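Local coordinates for protein diaminopimelate decarboxylase (Psychromonas ingrahamii, PDB 4XG1) that probably catalyses the pyridoxal phosphate-dependent decarboxylation of meso-diaminopimelate to L-lysine, the last step of lysine biosynthesis, at residues 15-18 and 19-23. Sequence-based numbering, arbitrary orientation.
Sequences EGLP and VEQVV
Gln21 reaches from the first turn of helix 19-26 alongside Pro18 to Leu17, the two residues of the short strand that leads into it. Gln21 CB lies 3.3 Å from Pro18 O and 4.0 Å from Pro18 CG. CG of Gln21 stands anti to the backbone N (chi1 -172°) and the chain beyond it is extended, which carries the amide to the CG-CD edge of the Pro18 ring, the two side chains crossing obliquely. There Gln21 CD lies 4.2 Å from Pro18 CD and Gln21 OE1 sits 3.8 Å from Pro18 CG, van der Waals contacts with the ring carbons, while Gln21 NE2 ends 3.3 Å from Leu17 CD2, the leucine side chain crossing at about a right angle. The other leucine methyl, Leu17 CD1, meets Val22 CG1 at 4.0 Å.

Pro18 occupies the N-cap position. Its carbonyl accepts the one hydrogen bond between 15-18 and 19-23, from Gln21 N to Pro18 O at 3.1 Å. The bond is bent, with 138° at the hydrogen, and the donor stands well above the carbonyl plane. A backbone hydrogen bond from Val23 N to Val19 O, 3.2 Å, continues the helix. Val19, Val22 and Val23 pack on Ile32 of strand 30-34, and Glu20 forms a salt bridge with Arg11.

At this strand-to-helix junction, away from the active site, one bent backbone bond and van der Waals packing join the segments; the Gln21 amide meets only carbon across them, contributing packing rather than a directional bond.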
ATOM      1  N   GLU B  15     -28.623   1.173  -2.364  1.00 23.91           N
ATOM      2  CA  GLU B  15     -29.692   1.943  -2.984  1.00 23.79           C
ATOM      3  C   GLU B  15     -30.747   0.921  -3.475  1.00 24.30           C
ATOM      4  O   GLU B  15     -31.146   0.032  -2.704  1.00 25.53           O
ATOM      5  CB  GLU B  15     -29.116   2.854  -4.057  1.00 22.78           C
ATOM      6  CG  GLU B  15     -28.109   3.830  -3.464  1.00 23.09           C
ATOM      7  CD  GLU B  15     -27.632   4.911  -4.416  1.00 24.08           C
ATOM      8  OE1 GLU B  15     -28.290   5.123  -5.472  1.00 25.38           O
ATOM      9  OE2 GLU B  15     -26.590   5.544  -4.118  1.00 22.50           O
ATOM     10  N   GLY B  16     -31.115   0.958  -4.744  1.00 26.64           N
ATOM     11  CA  GLY B  16     -32.145   0.071  -5.250  1.00 30.23           C
ATOM     12  C   GLY B  16     -31.738  -1.349  -5.612  1.00 32.62           C
ATOM     13  O   GLY B  16     -32.585  -2.141  -6.000  1.00 35.87           O
ATOM     14  N   LEU B  17     -30.463  -1.703  -5.466  1.00 32.81           N
ATOM     15  CA  LEU B  17     -30.000  -2.983  -5.964  1.00 29.47           C
ATOM     16  C   LEU B  17     -29.534  -3.918  -4.865  1.00 30.10           C
ATOM     17  O   LEU B  17     -28.866  -3.506  -3.899  1.00 37.24           O
ATOM     18  CB  LEU B  17     -28.877  -2.769  -6.948  1.00 30.79           C
ATOM     19  CG  LEU B  17     -29.223  -2.226  -8.330  1.00 32.75           C
ATOM     20  CD1 LEU B  17     -27.922  -2.010  -9.101  1.00 33.26           C
ATOM     21  CD2 LEU B  17     -30.136  -3.171  -9.111  1.00 33.09           C
ATOM     22  N   PRO B  18     -29.890  -5.184  -4.983  1.00 27.35           N
ATOM     23  CA  PRO B  18     -29.247  -6.160  -4.126  1.00 29.90           C
ATOM     24  C   PRO B  18     -27.730  -6.224  -4.416  1.00 30.16           C
ATOM     25  O   PRO B  18     -27.319  -6.227  -5.569  1.00 27.10           O
ATOM     26  CB  PRO B  18     -29.917  -7.498  -4.499  1.00 29.23           C
ATOM     27  CG  PRO B  18     -30.876  -7.202  -5.588  1.00 28.86           C
ATOM     28  CD  PRO B  18     -30.702  -5.789  -6.041  1.00 28.00           C
ATOM     29  N   VAL B  19     -26.937  -6.313  -3.361  1.00 29.72           N
ATOM     30  CA  VAL B  19     -25.510  -6.371  -3.503  1.00 29.96           C
ATOM     31  C   VAL B  19     -25.131  -7.655  -4.217  1.00 31.32           C
ATOM     32  O   VAL B  19     -24.284  -7.636  -5.063  1.00 31.39           O
ATOM     33  CB  VAL B  19     -24.832  -6.237  -2.132  1.00 28.91           C
ATOM     34  CG1 VAL B  19     -23.354  -6.570  -2.208  1.00 27.87           C
ATOM     35  CG2 VAL B  19     -25.032  -4.824  -1.593  1.00 28.33           C
ATOM     36  N   GLU B  20     -25.791  -8.761  -3.912  1.00 36.38           N
ATOM     37  CA  GLU B  20     -25.481 -10.035  -4.563  1.00 37.84           C
ATOM     38  C   GLU B  20     -25.579  -9.919  -6.082  1.00 35.99           C
ATOM     39  O   GLU B  20     -24.897 -10.626  -6.802  1.00 34.15           O
ATOM     40  CB  GLU B  20     -26.405 -11.148  -4.065  1.00 45.50           C
ATOM     41  CG  GLU B  20     -27.815 -11.141  -4.649  1.00 52.95           C
ATOM     42  CD  GLU B  20     -28.736 -12.186  -4.018  1.00 62.43           C
ATOM     43  OE1 GLU B  20     -29.971 -11.978  -4.009  1.00 66.63           O
ATOM     44  OE2 GLU B  20     -28.234 -13.223  -3.526  1.00 70.28           O
ATOM     45  N   GLN B  21     -26.451  -9.043  -6.558  1.00 33.68           N
ATOM     46  CA  GLN B  21     -26.697  -8.903  -7.978  1.00 34.34           C
ATOM     47  C   GLN B  21     -25.519  -8.280  -8.673  1.00 34.38           C
ATOM     48  O   GLN B  21     -25.125  -8.721  -9.758  1.00 35.72           O
ATOM     49  CB  GLN B  21     -27.930  -8.033  -8.219  1.00 34.04           C
ATOM     50  CG  GLN B  21     -28.389  -7.966  -9.664  1.00 33.54           C
ATOM     51  CD  GLN B  21     -29.784  -7.366  -9.779  1.00 35.21           C
ATOM     52  OE1 GLN B  21     -30.773  -7.947  -9.279  1.00 34.10           O
ATOM     53  NE2 GLN B  21     -29.885  -6.218 -10.439  1.00 33.69           N
ATOM     54  N   VAL B  22     -24.959  -7.244  -8.067  1.00 34.23           N
ATOM     55  CA  VAL B  22     -23.797  -6.585  -8.677  1.00 36.50           C
ATOM     56  C   VAL B  22     -22.581  -7.529  -8.663  1.00 32.70           C
ATOM     57  O   VAL B  22     -22.021  -7.841  -9.691  1.00 33.79           O
ATOM     58  CB  VAL B  22     -23.526  -5.190  -8.074  1.00 36.36           C
ATOM     59  CG1 VAL B  22     -24.785  -4.328  -8.131  1.00 36.91           C
ATOM     60  CG2 VAL B  22     -23.094  -5.282  -6.643  1.00 39.97           C
ATOM     61  N   VAL B  23     -22.246  -8.076  -7.526  1.00 32.52           N
ATOM     62  CA  VAL B  23     -21.078  -8.904  -7.478  1.00 38.04           C
ATOM     63  C   VAL B  23     -21.189 -10.188  -8.324  1.00 42.64           C
ATOM     64  O   VAL B  23     -20.170 -10.854  -8.572  1.00 41.82           O
ATOM     65  CB  VAL B  23     -20.648  -9.240  -6.033  1.00 37.08           C
ATOM     66  CG1 VAL B  23     -20.264  -7.965  -5.319  1.00 37.52           C
ATOM     67  CG2 VAL B  23     -21.734  -9.995  -5.284  1.00 35.90           C
TER